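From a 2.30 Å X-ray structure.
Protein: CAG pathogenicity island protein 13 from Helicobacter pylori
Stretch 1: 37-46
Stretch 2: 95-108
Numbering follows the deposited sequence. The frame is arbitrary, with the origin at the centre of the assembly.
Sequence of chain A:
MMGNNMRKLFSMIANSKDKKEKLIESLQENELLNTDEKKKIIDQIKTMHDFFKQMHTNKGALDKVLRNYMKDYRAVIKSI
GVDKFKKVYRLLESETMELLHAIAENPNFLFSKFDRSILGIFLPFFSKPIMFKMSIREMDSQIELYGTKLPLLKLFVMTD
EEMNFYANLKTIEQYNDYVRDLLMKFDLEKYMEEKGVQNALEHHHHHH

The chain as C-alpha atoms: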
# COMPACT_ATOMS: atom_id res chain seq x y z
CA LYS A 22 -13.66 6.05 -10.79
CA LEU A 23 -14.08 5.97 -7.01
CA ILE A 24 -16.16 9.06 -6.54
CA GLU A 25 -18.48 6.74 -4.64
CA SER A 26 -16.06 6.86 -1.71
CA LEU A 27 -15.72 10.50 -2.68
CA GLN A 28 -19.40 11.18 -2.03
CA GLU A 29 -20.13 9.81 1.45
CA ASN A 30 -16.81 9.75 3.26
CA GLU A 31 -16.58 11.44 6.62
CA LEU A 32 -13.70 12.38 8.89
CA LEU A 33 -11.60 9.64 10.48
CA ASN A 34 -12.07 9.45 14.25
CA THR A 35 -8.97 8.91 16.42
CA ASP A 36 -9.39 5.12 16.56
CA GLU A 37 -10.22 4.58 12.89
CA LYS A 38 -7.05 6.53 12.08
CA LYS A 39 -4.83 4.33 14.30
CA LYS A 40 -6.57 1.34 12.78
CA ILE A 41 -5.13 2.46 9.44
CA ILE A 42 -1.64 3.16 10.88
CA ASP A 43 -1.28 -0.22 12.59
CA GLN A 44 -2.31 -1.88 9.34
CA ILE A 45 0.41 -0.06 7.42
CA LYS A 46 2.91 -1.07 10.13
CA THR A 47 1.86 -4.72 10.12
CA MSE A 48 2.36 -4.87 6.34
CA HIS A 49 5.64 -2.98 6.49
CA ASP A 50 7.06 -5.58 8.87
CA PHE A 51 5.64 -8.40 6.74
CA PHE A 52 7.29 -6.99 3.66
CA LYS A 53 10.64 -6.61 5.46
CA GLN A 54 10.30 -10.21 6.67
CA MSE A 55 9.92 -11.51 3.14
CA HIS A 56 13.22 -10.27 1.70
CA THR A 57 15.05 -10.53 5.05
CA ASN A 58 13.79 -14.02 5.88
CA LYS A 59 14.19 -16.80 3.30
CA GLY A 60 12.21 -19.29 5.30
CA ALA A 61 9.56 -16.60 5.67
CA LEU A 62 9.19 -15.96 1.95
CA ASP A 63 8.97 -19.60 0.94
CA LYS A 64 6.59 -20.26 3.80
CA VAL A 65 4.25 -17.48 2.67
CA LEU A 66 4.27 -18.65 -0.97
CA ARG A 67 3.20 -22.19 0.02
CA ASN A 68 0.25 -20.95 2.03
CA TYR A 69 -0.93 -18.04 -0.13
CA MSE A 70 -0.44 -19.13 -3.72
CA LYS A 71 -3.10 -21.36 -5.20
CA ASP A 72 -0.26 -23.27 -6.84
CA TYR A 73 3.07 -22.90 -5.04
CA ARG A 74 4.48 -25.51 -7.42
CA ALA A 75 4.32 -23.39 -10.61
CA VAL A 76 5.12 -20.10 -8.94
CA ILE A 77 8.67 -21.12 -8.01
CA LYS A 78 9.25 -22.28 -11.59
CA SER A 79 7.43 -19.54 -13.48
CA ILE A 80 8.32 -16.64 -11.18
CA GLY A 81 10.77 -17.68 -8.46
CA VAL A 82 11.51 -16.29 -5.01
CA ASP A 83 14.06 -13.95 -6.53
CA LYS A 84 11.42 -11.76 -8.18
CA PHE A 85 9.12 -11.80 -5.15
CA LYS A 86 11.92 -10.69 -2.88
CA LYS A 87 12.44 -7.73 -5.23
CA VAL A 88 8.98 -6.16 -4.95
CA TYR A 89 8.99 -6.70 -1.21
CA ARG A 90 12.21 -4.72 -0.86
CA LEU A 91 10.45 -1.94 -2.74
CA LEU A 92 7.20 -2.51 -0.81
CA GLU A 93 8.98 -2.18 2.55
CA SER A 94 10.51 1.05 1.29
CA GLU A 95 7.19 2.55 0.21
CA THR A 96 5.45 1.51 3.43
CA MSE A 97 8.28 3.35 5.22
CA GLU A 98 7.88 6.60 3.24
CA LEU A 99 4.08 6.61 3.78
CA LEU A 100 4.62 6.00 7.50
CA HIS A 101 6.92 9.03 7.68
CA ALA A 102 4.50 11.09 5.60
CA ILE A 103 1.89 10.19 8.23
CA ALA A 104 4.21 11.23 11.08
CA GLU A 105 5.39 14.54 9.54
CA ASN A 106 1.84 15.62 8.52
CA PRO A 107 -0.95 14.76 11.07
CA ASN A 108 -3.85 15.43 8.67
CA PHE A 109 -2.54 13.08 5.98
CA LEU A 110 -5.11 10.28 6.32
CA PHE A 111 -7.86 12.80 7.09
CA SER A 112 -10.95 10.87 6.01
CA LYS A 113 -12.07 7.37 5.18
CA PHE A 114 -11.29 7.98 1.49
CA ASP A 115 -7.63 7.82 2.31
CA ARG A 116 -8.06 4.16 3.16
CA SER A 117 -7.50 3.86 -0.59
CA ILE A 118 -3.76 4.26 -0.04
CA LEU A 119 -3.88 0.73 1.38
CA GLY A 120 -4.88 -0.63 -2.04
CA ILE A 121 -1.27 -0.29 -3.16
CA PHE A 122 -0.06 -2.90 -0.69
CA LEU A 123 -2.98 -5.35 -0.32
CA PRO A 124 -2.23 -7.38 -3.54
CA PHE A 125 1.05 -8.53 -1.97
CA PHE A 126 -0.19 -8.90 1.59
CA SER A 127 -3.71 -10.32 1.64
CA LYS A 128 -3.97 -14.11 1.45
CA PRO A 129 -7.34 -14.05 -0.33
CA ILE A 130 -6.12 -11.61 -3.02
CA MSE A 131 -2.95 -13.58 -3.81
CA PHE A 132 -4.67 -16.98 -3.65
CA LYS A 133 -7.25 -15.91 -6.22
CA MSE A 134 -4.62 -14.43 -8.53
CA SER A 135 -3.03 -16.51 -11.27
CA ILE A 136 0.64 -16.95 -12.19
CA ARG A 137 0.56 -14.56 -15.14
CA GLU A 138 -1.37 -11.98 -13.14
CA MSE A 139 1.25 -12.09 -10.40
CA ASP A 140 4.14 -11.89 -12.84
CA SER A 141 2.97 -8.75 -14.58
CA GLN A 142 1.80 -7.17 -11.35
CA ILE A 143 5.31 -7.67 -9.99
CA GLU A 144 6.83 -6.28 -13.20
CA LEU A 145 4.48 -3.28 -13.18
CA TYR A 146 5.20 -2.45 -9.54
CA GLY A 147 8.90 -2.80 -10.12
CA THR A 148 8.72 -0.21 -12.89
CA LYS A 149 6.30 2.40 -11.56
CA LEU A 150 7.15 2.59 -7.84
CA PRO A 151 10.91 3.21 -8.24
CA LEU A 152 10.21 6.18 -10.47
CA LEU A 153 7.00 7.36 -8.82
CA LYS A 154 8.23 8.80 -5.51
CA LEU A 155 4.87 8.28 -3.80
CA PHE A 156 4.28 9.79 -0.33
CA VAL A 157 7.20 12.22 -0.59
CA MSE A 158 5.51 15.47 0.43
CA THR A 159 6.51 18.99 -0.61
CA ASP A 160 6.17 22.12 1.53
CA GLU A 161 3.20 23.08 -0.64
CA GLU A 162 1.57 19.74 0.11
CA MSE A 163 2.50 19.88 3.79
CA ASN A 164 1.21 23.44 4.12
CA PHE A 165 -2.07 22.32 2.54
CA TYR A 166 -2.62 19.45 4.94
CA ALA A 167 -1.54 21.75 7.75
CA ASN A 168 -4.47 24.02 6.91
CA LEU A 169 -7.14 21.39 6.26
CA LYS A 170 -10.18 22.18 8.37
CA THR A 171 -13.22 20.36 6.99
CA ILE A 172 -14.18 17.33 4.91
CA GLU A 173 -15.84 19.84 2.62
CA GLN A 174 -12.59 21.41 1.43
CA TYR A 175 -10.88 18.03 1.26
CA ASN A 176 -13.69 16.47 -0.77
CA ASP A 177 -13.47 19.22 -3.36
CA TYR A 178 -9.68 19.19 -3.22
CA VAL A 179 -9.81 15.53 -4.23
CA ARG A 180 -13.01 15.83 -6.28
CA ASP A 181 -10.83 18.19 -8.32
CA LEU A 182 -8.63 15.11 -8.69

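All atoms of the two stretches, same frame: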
# COMPACT_ATOMS: atom_id res chain seq x y z
N GLU A 37 -10.20 5.05 14.27
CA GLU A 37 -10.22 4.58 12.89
C GLU A 37 -8.90 4.95 12.22
O GLU A 37 -8.40 4.23 11.36
CB GLU A 37 -11.38 5.22 12.12
CG GLU A 37 -12.76 4.88 12.65
CD GLU A 37 -13.86 5.58 11.86
OE1 GLU A 37 -13.74 6.80 11.64
OE2 GLU A 37 -14.84 4.91 11.46
N LYS A 38 -8.33 6.08 12.63
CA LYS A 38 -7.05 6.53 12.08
C LYS A 38 -5.95 5.53 12.47
O LYS A 38 -5.24 5.01 11.60
CB LYS A 38 -6.73 7.93 12.63
CG LYS A 38 -5.46 8.58 12.08
CD LYS A 38 -5.44 10.05 12.45
CE LYS A 38 -4.19 10.73 11.97
NZ LYS A 38 -2.97 10.17 12.60
N LYS A 39 -5.83 5.26 13.78
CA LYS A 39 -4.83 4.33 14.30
C LYS A 39 -5.02 2.97 13.66
O LYS A 39 -4.05 2.25 13.38
CB LYS A 39 -4.96 4.20 15.83
CG LYS A 39 -4.00 3.19 16.45
CD LYS A 39 -2.52 3.55 16.19
CE LYS A 39 -2.07 4.81 16.96
NZ LYS A 39 -0.61 5.09 16.86
N LYS A 40 -6.27 2.61 13.42
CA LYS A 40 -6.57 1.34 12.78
C LYS A 40 -5.81 1.27 11.46
O LYS A 40 -5.21 0.25 11.11
CB LYS A 40 -8.07 1.26 12.52
CG LYS A 40 -8.52 -0.08 11.98
CD LYS A 40 -9.96 -0.03 11.51
CE LYS A 40 -10.47 -1.41 11.11
NZ LYS A 40 -9.73 -2.00 9.95
N ILE A 41 -5.83 2.37 10.72
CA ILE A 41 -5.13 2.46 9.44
C ILE A 41 -3.61 2.36 9.64
O ILE A 41 -2.95 1.59 8.95
CB ILE A 41 -5.44 3.80 8.72
CG1 ILE A 41 -6.95 3.99 8.58
CG2 ILE A 41 -4.74 3.85 7.37
CD1 ILE A 41 -7.61 3.18 7.50
N ILE A 42 -3.08 3.14 10.58
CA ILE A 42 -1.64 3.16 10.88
C ILE A 42 -1.06 1.80 11.30
O ILE A 42 0.01 1.42 10.84
CB ILE A 42 -1.35 4.18 12.00
CG1 ILE A 42 -1.83 5.57 11.54
CG2 ILE A 42 0.14 4.20 12.34
CD1 ILE A 42 -1.60 6.70 12.57
N ASP A 43 -1.76 1.08 12.16
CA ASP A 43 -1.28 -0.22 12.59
C ASP A 43 -1.27 -1.19 11.41
O ASP A 43 -0.39 -2.05 11.31
CB ASP A 43 -2.16 -0.78 13.70
CG ASP A 43 -2.12 0.06 14.94
OD1 ASP A 43 -1.15 0.84 15.09
OD2 ASP A 43 -3.04 -0.05 15.77
N GLN A 44 -2.24 -1.03 10.51
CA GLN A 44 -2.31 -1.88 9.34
C GLN A 44 -1.13 -1.65 8.40
O GLN A 44 -0.61 -2.57 7.78
CB GLN A 44 -3.61 -1.62 8.57
CG GLN A 44 -4.60 -2.77 8.62
CD GLN A 44 -5.80 -2.51 7.72
OE1 GLN A 44 -6.74 -1.78 8.10
NE2 GLN A 44 -5.77 -3.08 6.52
N ILE A 45 -0.72 -0.40 8.27
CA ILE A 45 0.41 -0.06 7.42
C ILE A 45 1.68 -0.64 8.05
O ILE A 45 2.55 -1.14 7.36
CB ILE A 45 0.54 1.49 7.25
CG1 ILE A 45 -0.69 2.03 6.52
CG2 ILE A 45 1.84 1.84 6.49
CD1 ILE A 45 -0.70 3.54 6.34
N LYS A 46 1.75 -0.56 9.38
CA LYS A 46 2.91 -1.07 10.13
C LYS A 46 3.01 -2.59 10.07
O LYS A 46 4.09 -3.14 9.93
CB LYS A 46 2.81 -0.62 11.60
CG LYS A 46 3.89 -1.15 12.49
CD LYS A 46 5.22 -0.55 12.13
CE LYS A 46 6.29 -1.02 13.10
NZ LYS A 46 7.63 -0.44 12.86
N GLU A 95 8.36 1.70 0.36
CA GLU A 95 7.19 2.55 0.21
C GLU A 95 6.36 2.60 1.49
O GLU A 95 5.84 3.65 1.85
CB GLU A 95 6.32 2.07 -0.96
CG GLU A 95 7.06 2.04 -2.29
CD GLU A 95 7.87 3.32 -2.54
OE1 GLU A 95 7.29 4.43 -2.48
OE2 GLU A 95 9.09 3.21 -2.80
N THR A 96 6.23 1.48 2.20
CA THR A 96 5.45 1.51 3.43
C THR A 96 6.14 2.43 4.45
O THR A 96 5.49 3.09 5.27
CB THR A 96 5.23 0.09 4.01
OG1 THR A 96 6.48 -0.59 4.15
CG2 THR A 96 4.37 -0.73 3.08
N MSE A 97 7.46 2.51 4.35
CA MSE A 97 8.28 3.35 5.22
C MSE A 97 8.06 4.84 4.93
O MSE A 97 7.91 5.65 5.85
CB MSE A 97 9.75 3.01 5.01
CG MSE A 97 10.32 1.97 5.95
SE MSE A 97 10.89 2.71 7.68
CE MSE A 97 12.38 3.78 7.04
N GLU A 98 8.07 5.20 3.65
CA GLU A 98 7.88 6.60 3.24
C GLU A 98 6.48 7.08 3.65
O GLU A 98 6.34 8.19 4.16
CB GLU A 98 8.05 6.73 1.72
CG GLU A 98 8.29 8.15 1.23
CD GLU A 98 9.61 8.72 1.74
OE1 GLU A 98 10.66 8.04 1.58
OE2 GLU A 98 9.60 9.84 2.30
N LEU A 99 5.46 6.26 3.41
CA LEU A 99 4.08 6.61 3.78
C LEU A 99 3.99 6.82 5.30
O LEU A 99 3.40 7.80 5.78
CB LEU A 99 3.10 5.50 3.35
CG LEU A 99 1.66 5.46 3.91
CD1 LEU A 99 0.88 6.69 3.46
CD2 LEU A 99 0.98 4.19 3.45
N LEU A 100 4.61 5.91 6.05
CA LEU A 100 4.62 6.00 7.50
C LEU A 100 5.22 7.33 7.95
O LEU A 100 4.70 7.97 8.86
CB LEU A 100 5.42 4.83 8.08
CG LEU A 100 4.79 3.86 9.07
CD1 LEU A 100 3.27 3.85 8.97
CD2 LEU A 100 5.36 2.48 8.80
N HIS A 101 6.30 7.75 7.32
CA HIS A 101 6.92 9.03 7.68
C HIS A 101 6.03 10.19 7.27
O HIS A 101 5.93 11.19 8.00
CB HIS A 101 8.31 9.18 7.05
CG HIS A 101 9.33 8.31 7.69
ND1 HIS A 101 9.57 8.32 9.04
CD2 HIS A 101 10.16 7.37 7.17
CE1 HIS A 101 10.49 7.42 9.34
NE2 HIS A 101 10.87 6.83 8.22
N ALA A 102 5.41 10.07 6.09
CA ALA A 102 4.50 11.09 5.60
C ALA A 102 3.46 11.31 6.68
O ALA A 102 3.20 12.44 7.09
CB ALA A 102 3.83 10.63 4.31
N ILE A 103 2.90 10.19 7.17
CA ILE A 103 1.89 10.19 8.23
C ILE A 103 2.41 10.91 9.49
O ILE A 103 1.71 11.73 10.07
CB ILE A 103 1.47 8.72 8.56
CG1 ILE A 103 0.70 8.12 7.38
CG2 ILE A 103 0.61 8.67 9.85
CD1 ILE A 103 0.36 6.64 7.51
N ALA A 104 3.63 10.60 9.90
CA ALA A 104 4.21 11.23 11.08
C ALA A 104 4.39 12.75 10.92
O ALA A 104 3.90 13.53 11.73
CB ALA A 104 5.57 10.59 11.40
N GLU A 105 5.09 13.14 9.86
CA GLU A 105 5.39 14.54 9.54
C GLU A 105 4.20 15.44 9.12
O GLU A 105 4.36 16.66 8.97
CB GLU A 105 6.46 14.55 8.44
CG GLU A 105 6.99 15.91 8.00
CD GLU A 105 7.83 16.62 9.07
OE1 GLU A 105 8.65 15.95 9.72
OE2 GLU A 105 7.67 17.84 9.24
N ASN A 106 3.03 14.86 8.89
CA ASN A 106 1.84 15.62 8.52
C ASN A 106 0.56 14.97 9.10
O ASN A 106 -0.12 14.20 8.41
CB ASN A 106 1.68 15.70 6.99
CG ASN A 106 2.98 16.02 6.26
OD1 ASN A 106 3.64 15.13 5.74
ND2 ASN A 106 3.34 17.31 6.22
N PRO A 107 0.22 15.29 10.37
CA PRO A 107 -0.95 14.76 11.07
C PRO A 107 -2.21 14.51 10.24
O PRO A 107 -2.76 13.41 10.28
CB PRO A 107 -1.18 15.79 12.17
CG PRO A 107 0.20 16.11 12.58
CD PRO A 107 0.90 16.29 11.22
N ASN A 108 -2.64 15.52 9.49
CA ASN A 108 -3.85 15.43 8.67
C ASN A 108 -3.79 14.58 7.40
O ASN A 108 -4.77 14.50 6.66
CB ASN A 108 -4.34 16.83 8.31
CG ASN A 108 -4.83 17.61 9.51
OD1 ASN A 108 -4.84 18.85 9.49
ND2 ASN A 108 -5.25 16.91 10.55

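Two helices distant in sequence can pack largely around one well-placed aliphatic residue, with lesser contacts on the same side, and this pair from CAG pathogenicity island protein 13 illustrates how. Residues 37–46 form a helical segment that extends beyond both ends of the stretch; residues 95–105 complete a second helix, and the chain leaves helical geometry at Asn106. Their directions differ by 151°, so the helices run roughly antiparallel, with axes 10.4 Å apart at closest approach. The backbones are nearest where the CA atoms of Ile45 and Thr96 lie 6.6 Å apart, while those of Lys38 and Asn108 are separated by 10.1 Å. Backbone amides are engaged within each helix, as in Ile45 N to Ile41 O (3.1 Å) and Ile103 N to Leu99 O (2.8 Å), and no hydrogen bond crosses between the stretches.

The contact is therefore one of apolar packing, burying 381 Å² in total. Ile45 is its knob, pointing toward the partner helix and seated among Thr96, Leu99, Leu100 and Ile103. Its m, t rotamer places CD1 3.4 Å from Leu99 CD2 and 3.5 Å from Ile103 CD1, while Ile45 CG2 meets Leu100 CD1 at 3.5 Å. A branched side chain suits this socket because its arms reach different walls. Leu100 leaves its backbone sideways, yet its end comes nearer, with both chi angles between the usual wells. Thr96 offers its carbonyl edge, with Thr96 O 4.0 Å from Ile45 CG2, while its hydroxyl is hydrogen-bonded just outside the stretches.

One turn earlier, Ile42 extends the apolar seam, its CD1 lying 4.0 Å from Ile103 CG2. At the margin, the long aliphatic chain of Lys38 bridges a wider gap, bringing CE within 3.5 Å of Pro107 O. Asp43, by contrast, points away and remains exposed, as befits a charged residue outside the seam.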